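Local coordinates for acidocalcisomal pyrophosphatase (PDB 5C5V) that hydrolyses inorganic pyrophosphate to phosphate with the help of magnesium ions, as a soluble enzyme that joins an EF-hand region to a pyrophosphatase domain, at the interface of chains A and B and the interface of chains A and C. Sequence-based numbering; all coordinates share one arbitrary frame. Chains: chain A/B/C, Acidocalcisomal pyrophosphatase.

Contact 1: the interface of chains A and B. Residues chain A 191-192, 195, 292; chain B 161, 163, 192-193.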
ATOM      1  N   HIS A 191      17.602  22.633 -16.293  1.00 60.88           N
ATOM      2  CA  HIS A 191      16.405  23.077 -15.583  1.00 59.95           C
ATOM      3  C   HIS A 191      16.291  22.515 -14.175  1.00 59.98           C
ATOM      4  O   HIS A 191      15.823  23.191 -13.263  1.00 59.92           O
ATOM      5  CB  HIS A 191      15.159  22.695 -16.380  1.00 58.54           C
ATOM      6  CG  HIS A 191      13.871  23.094 -15.729  1.00 57.49           C
ATOM      7  ND1 HIS A 191      13.604  24.387 -15.332  1.00 57.94           N
ATOM      8  CD2 HIS A 191      12.767  22.369 -15.419  1.00 56.17           C
ATOM      9  CE1 HIS A 191      12.396  24.442 -14.797  1.00 56.90           C
ATOM     10  NE2 HIS A 191      11.864  23.234 -14.850  1.00 55.93           N
ATOM     11  N   GLY A 192      16.710  21.263 -14.017  1.00 59.01           N
ATOM     12  CA  GLY A 192      16.640  20.571 -12.745  1.00 58.70           C
ATOM     13  C   GLY A 192      16.657  19.072 -12.971  1.00 57.91           C
ATOM     14  O   GLY A 192      16.871  18.608 -14.094  1.00 57.76           O
ATOM     15  N   MET A 195      12.064  14.138 -12.204  1.00 54.07           N
ATOM     16  CA  MET A 195      11.525  13.815 -10.893  1.00 52.97           C
ATOM     17  C   MET A 195      10.686  12.556 -10.920  1.00 51.71           C
ATOM     18  O   MET A 195      10.045  12.203  -9.926  1.00 50.90           O
ATOM     19  CB  MET A 195      10.709  15.006 -10.372  1.00 52.83           C
ATOM     20  CG  MET A 195      11.547  16.272 -10.377  1.00 54.66           C
ATOM     21  SD  MET A 195      10.750  17.750  -9.729  1.00 54.86           S
ATOM     22  CE  MET A 195       9.472  17.992 -10.969  1.00 53.90           C
ATOM     23  N   TRP A 292       7.088  20.938 -16.077  1.00 52.84           N
ATOM     24  CA  TRP A 292       8.484  20.598 -16.281  1.00 53.77           C
ATOM     25  C   TRP A 292       8.799  20.462 -17.798  1.00 54.13           C
ATOM     26  O   TRP A 292       9.762  21.045 -18.304  1.00 55.14           O
ATOM     27  CB  TRP A 292       8.813  19.303 -15.542  1.00 53.37           C
ATOM     28  CG  TRP A 292      10.274  19.093 -15.329  1.00 54.67           C
ATOM     29  CD1 TRP A 292      10.996  19.383 -14.193  1.00 55.45           C
ATOM     30  CD2 TRP A 292      11.211  18.554 -16.271  1.00 55.06           C
ATOM     31  NE1 TRP A 292      12.322  19.048 -14.383  1.00 56.55           N
ATOM     32  CE2 TRP A 292      12.478  18.539 -15.646  1.00 56.33           C
ATOM     33  CE3 TRP A 292      11.103  18.085 -17.581  1.00 54.97           C
ATOM     34  CZ2 TRP A 292      13.622  18.078 -16.288  1.00 57.32           C
ATOM     35  CZ3 TRP A 292      12.240  17.627 -18.216  1.00 55.80           C
ATOM     36  CH2 TRP A 292      13.483  17.627 -17.570  1.00 57.04           C
TER
ATOM     37  N   TRP B 161       8.063  18.900  -5.790  1.00 54.11           N
ATOM     38  CA  TRP B 161       8.069  19.298  -7.211  1.00 54.67           C
ATOM     39  C   TRP B 161       7.947  20.793  -7.458  1.00 55.85           C
ATOM     40  O   TRP B 161       7.553  21.190  -8.550  1.00 56.01           O
ATOM     41  CB  TRP B 161       6.940  18.595  -7.989  1.00 53.37           C
ATOM     42  CG  TRP B 161       6.962  17.108  -7.845  1.00 52.50           C
ATOM     43  CD1 TRP B 161       8.066  16.305  -7.845  1.00 52.77           C
ATOM     44  CD2 TRP B 161       5.836  16.246  -7.642  1.00 51.22           C
ATOM     45  NE1 TRP B 161       7.696  14.991  -7.657  1.00 51.85           N
ATOM     46  CE2 TRP B 161       6.331  14.930  -7.525  1.00 50.99           C
ATOM     47  CE3 TRP B 161       4.460  16.460  -7.527  1.00 50.82           C
ATOM     48  CZ2 TRP B 161       5.498  13.828  -7.316  1.00 50.23           C
ATOM     49  CZ3 TRP B 161       3.628  15.356  -7.315  1.00 50.11           C
ATOM     50  CH2 TRP B 161       4.154  14.059  -7.223  1.00 49.70           C
ATOM     51  N   ARG B 163       9.722  24.981  -6.607  1.00 54.79           N
ATOM     52  CA  ARG B 163      10.999  25.626  -6.333  1.00 56.67           C
ATOM     53  C   ARG B 163      10.916  27.078  -5.808  1.00 57.81           C
ATOM     54  O   ARG B 163      11.940  27.739  -5.634  1.00 59.31           O
ATOM     55  CB  ARG B 163      11.860  25.585  -7.596  1.00 57.31           C
ATOM     56  CG  ARG B 163      11.319  26.400  -8.756  1.00 57.21           C
ATOM     57  CD  ARG B 163      12.275  26.314  -9.943  1.00 57.76           C
ATOM     58  NE  ARG B 163      12.314  24.972 -10.526  1.00 57.03           N
ATOM     59  CZ  ARG B 163      13.246  24.557 -11.380  1.00 57.73           C
ATOM     60  NH1 ARG B 163      14.239  25.371 -11.728  1.00 58.96           N
ATOM     61  NH2 ARG B 163      13.197  23.326 -11.866  1.00 56.91           N
ATOM     62  N   GLY B 192      17.212  23.364  -9.229  1.00 60.68           N
ATOM     63  CA  GLY B 192      16.143  22.521  -9.719  1.00 59.02           C
ATOM     64  C   GLY B 192      14.990  22.561  -8.743  1.00 57.68           C
ATOM     65  O   GLY B 192      15.000  23.356  -7.804  1.00 58.30           O
ATOM     66  N   ASP B 193      13.996  21.710  -8.955  1.00 58.66           N
ATOM     67  CA  ASP B 193      12.894  21.633  -8.017  1.00 57.40           C
ATOM     68  C   ASP B 193      13.281  20.827  -6.783  1.00 57.00           C
ATOM     69  O   ASP B 193      14.157  19.948  -6.837  1.00 57.03           O
ATOM     70  CB  ASP B 193      11.657  21.023  -8.669  1.00 55.57           C
ATOM     71  CG  ASP B 193      11.146  21.856  -9.827  1.00 55.93           C
ATOM     72  OD1 ASP B 193      10.571  22.942  -9.586  1.00 56.14           O
ATOM     73  OD2 ASP B 193      11.334  21.424 -10.985  1.00 55.77           O
TER
HETATM   74  O   HOH W   1       9.420  12.738  -7.052  1.00 55.00           O

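Contact 2: the interface of chains A and C. Residues chain A 141, 143-145; chain C 93, 95-96.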
ATOM      1  N   ARG A 141      -2.280 -17.089 -20.812  1.00 63.77           N
ATOM      2  CA  ARG A 141      -2.867 -15.913 -20.193  1.00 63.78           C
ATOM      3  C   ARG A 141      -3.931 -16.338 -19.174  1.00 64.71           C
ATOM      4  O   ARG A 141      -4.982 -16.852 -19.549  1.00 65.80           O
ATOM      5  CB  ARG A 141      -3.472 -14.983 -21.250  1.00 64.40           C
ATOM      6  CG  ARG A 141      -4.194 -13.798 -20.622  1.00 65.00           C
ATOM      7  CD  ARG A 141      -4.114 -12.533 -21.450  1.00 65.05           C
ATOM      8  NE  ARG A 141      -4.378 -11.353 -20.618  1.00 64.94           N
ATOM      9  CZ  ARG A 141      -5.591 -10.867 -20.370  1.00 66.03           C
ATOM     10  NH1 ARG A 141      -6.668 -11.465 -20.878  1.00 66.47           N
ATOM     11  NH2 ARG A 141      -5.727  -9.789 -19.602  1.00 65.25           N
ATOM     12  N   LYS A 143      -5.126 -14.263 -16.537  1.00 67.40           N
ATOM     13  CA  LYS A 143      -6.084 -13.214 -16.241  1.00 68.49           C
ATOM     14  C   LYS A 143      -7.307 -13.449 -17.123  1.00 69.52           C
ATOM     15  O   LYS A 143      -7.180 -13.892 -18.268  1.00 69.50           O
ATOM     16  CB  LYS A 143      -5.478 -11.822 -16.457  1.00 67.48           C
ATOM     17  CG  LYS A 143      -4.284 -11.544 -15.532  1.00 65.79           C
ATOM     18  CD  LYS A 143      -3.808 -10.098 -15.623  1.00 64.50           C
ATOM     19  CE  LYS A 143      -2.535  -9.872 -14.796  1.00 62.68           C
ATOM     20  NZ  LYS A 143      -1.301 -10.298 -15.553  1.00 61.83           N
ATOM     21  N   PRO A 144      -8.506 -13.194 -16.570  1.00 69.99           N
ATOM     22  CA  PRO A 144      -9.731 -13.546 -17.295  1.00 70.42           C
ATOM     23  C   PRO A 144      -9.816 -12.812 -18.624  1.00 70.01           C
ATOM     24  O   PRO A 144      -9.345 -11.682 -18.746  1.00 69.47           O
ATOM     25  CB  PRO A 144     -10.851 -13.132 -16.329  1.00 71.14           C
ATOM     26  CG  PRO A 144     -10.223 -12.128 -15.394  1.00 70.46           C
ATOM     27  CD  PRO A 144      -8.779 -12.554 -15.267  1.00 70.23           C
ATOM     28  N   GLU A 145     -10.404 -13.468 -19.615  1.00 70.22           N
ATOM     29  CA  GLU A 145     -10.421 -12.954 -20.975  1.00 69.80           C
ATOM     30  C   GLU A 145     -11.149 -11.632 -21.132  1.00 69.08           C
ATOM     31  O   GLU A 145     -10.994 -10.960 -22.151  1.00 68.48           O
ATOM     32  CB  GLU A 145     -11.050 -14.001 -21.901  1.00 70.88           C
ATOM     33  CG  GLU A 145     -12.265 -14.691 -21.284  1.00 71.42           C
ATOM     34  CD  GLU A 145     -13.036 -15.538 -22.276  1.00 72.15           C
ATOM     35  OE1 GLU A 145     -12.635 -15.603 -23.466  1.00 72.01           O
ATOM     36  OE2 GLU A 145     -14.054 -16.137 -21.862  1.00 72.56           O
TER
ATOM     37  N   GLN C  93      -0.048 -16.980 -28.015  1.00 65.91           N
ATOM     38  CA  GLN C  93      -0.615 -16.826 -26.695  1.00 65.27           C
ATOM     39  C   GLN C  93      -1.871 -17.683 -26.543  1.00 65.28           C
ATOM     40  O   GLN C  93      -2.703 -17.753 -27.453  1.00 65.57           O
ATOM     41  CB  GLN C  93      -0.923 -15.353 -26.424  1.00 64.57           C
ATOM     42  CG  GLN C  93      -1.342 -15.084 -25.013  1.00 64.18           C
ATOM     43  CD  GLN C  93      -1.297 -13.605 -24.662  1.00 63.62           C
ATOM     44  OE1 GLN C  93      -1.508 -12.747 -25.517  1.00 63.83           O
ATOM     45  NE2 GLN C  93      -1.005 -13.306 -23.404  1.00 62.77           N
ATOM     46  N   GLN C  95      -5.240 -18.196 -24.303  1.00 64.62           N
ATOM     47  CA  GLN C  95      -6.123 -17.579 -23.318  1.00 64.11           C
ATOM     48  C   GLN C  95      -6.788 -18.655 -22.478  1.00 64.49           C
ATOM     49  O   GLN C  95      -7.458 -19.534 -23.009  1.00 65.38           O
ATOM     50  CB  GLN C  95      -7.183 -16.722 -24.013  1.00 64.19           C
ATOM     51  CG  GLN C  95      -8.285 -16.217 -23.102  1.00 63.97           C
ATOM     52  CD  GLN C  95      -7.770 -15.278 -22.040  1.00 62.97           C
ATOM     53  OE1 GLN C  95      -7.157 -14.253 -22.348  1.00 62.71           O
ATOM     54  NE2 GLN C  95      -8.000 -15.627 -20.780  1.00 62.69           N
ATOM     55  N   LEU C  96      -6.592 -18.599 -21.165  1.00 61.52           N
ATOM     56  CA  LEU C  96      -7.271 -19.539 -20.285  1.00 61.91           C
ATOM     57  C   LEU C  96      -8.731 -19.158 -20.219  1.00 61.95           C
ATOM     58  O   LEU C  96      -9.062 -18.007 -19.970  1.00 61.22           O
ATOM     59  CB  LEU C  96      -6.651 -19.554 -18.892  1.00 61.00           C
ATOM     60  CG  LEU C  96      -7.096 -20.731 -18.017  1.00 61.42           C
ATOM     61  CD1 LEU C  96      -6.738 -22.062 -18.678  1.00 62.25           C
ATOM     62  CD2 LEU C  96      -6.484 -20.636 -16.620  1.00 60.51           C
TER

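Contact 1: the interface of chains A and B
B:Arg163 meets A:His191 with the flat end of its side chain. CG sits between the backbone N and the carbonyl carbon (chi1 66°); the chain runs straight through CG, and bends at CD (chi3 68°). NE donates a hydrogen bond to OD1 of B:Asp193 at 2.8 Å, within its own chain. NH2 makes a salt bridge to OD2 of the same carboxylate. The two nitrogens approach that carboxylate from above its plane, and the paired grip fixes the rotation of the guanidinium. NH1 and NH2 both donate across the interface to the backbone O of A:His191, at 3.1 Å and 3.0 Å. The NH1 bond lies nearly along the C=O axis, while NH2 comes from above the carbonyl plane. NH2 also sits over one imidazole face, 3.4 Å from the ring centroid, as a cation-pi contact. The ring and guanidinium planes are 14° apart. The backbone of B:Gly192 covers the other guanidinium face. A:Met195 crosses B:Asp193 at about a right angle; its SD is 3.6 Å from B:Asp193 CB and from B:Trp161 CD1. A water joins B:Trp161 NE1 to A:Met195 O. The edge of the imidazole, at CD2, rests on a face of the A:Trp292 indole in the same chain, which may help position the ring. The patch is built from loops around residues 161-163 and 191-195, with helix 285-295 supplying A:Trp292, and its twin lies across a two-fold axis.

Contact 2: the interface of chains A and C
The backbone N of C:Leu96 donates to the carbonyl O of A:Arg141 at 2.9 Å, and this bond belongs to a parallel beta bridge between A:Arg141 and C:Gln95. Beside it, the amide of C:Gln95 reaches into chain A. Its CG is anti to the backbone N (chi1 171°), and a bend at chi2 (64°) brings NE2 within reach of C:Leu96 O while the amide still faces chain A. NE2 donates to the backbone O of A:Lys143 at 3.2 Å, a straight bond lying in the carbonyl plane. The same nitrogen donates to C:Leu96 O, within chain C, at 2.7 Å. With both partners close to the amide plane, these two bonds should hold the group in one orientation. OE1 accepts from NH1 of A:Arg141 at 3.2 Å and lies at the guanidinium edge. The guanidinium and amide planes are 75° apart, so the groups do not stack. A:Glu145 CB packs against the amide carbon CD of C:Gln95 at 3.5 Å. On the other flank, C:Gln93 NE2 rests by the aliphatic part of A:Arg141, 3.7 Å from CB. A:Lys143 CB lies over one face of the guanidinium. Short strand 140-141 of chain A is thus joined to the beginning of strand 94-101 of chain C. The twin patch repeats this join, which probably helps to hold the two subunits together in the deposited tetramer.

Contact 1 and contact 2 lie about 42 Å apart, measured between the centres of their C-alpha atoms. They have no residue in common and use different segments of chain A. Contact 1 draws on loops and helix 285-295, whereas contact 2 uses strand 140-141 with the loop after it. At these two patches chain A meets chain B and chain C through separate parts of its surface. Each interface is two-fold symmetric, and the two kinds together fit the four-copy deposited assembly. The structure alone does not show whether that tetramer is the form present in the parasite.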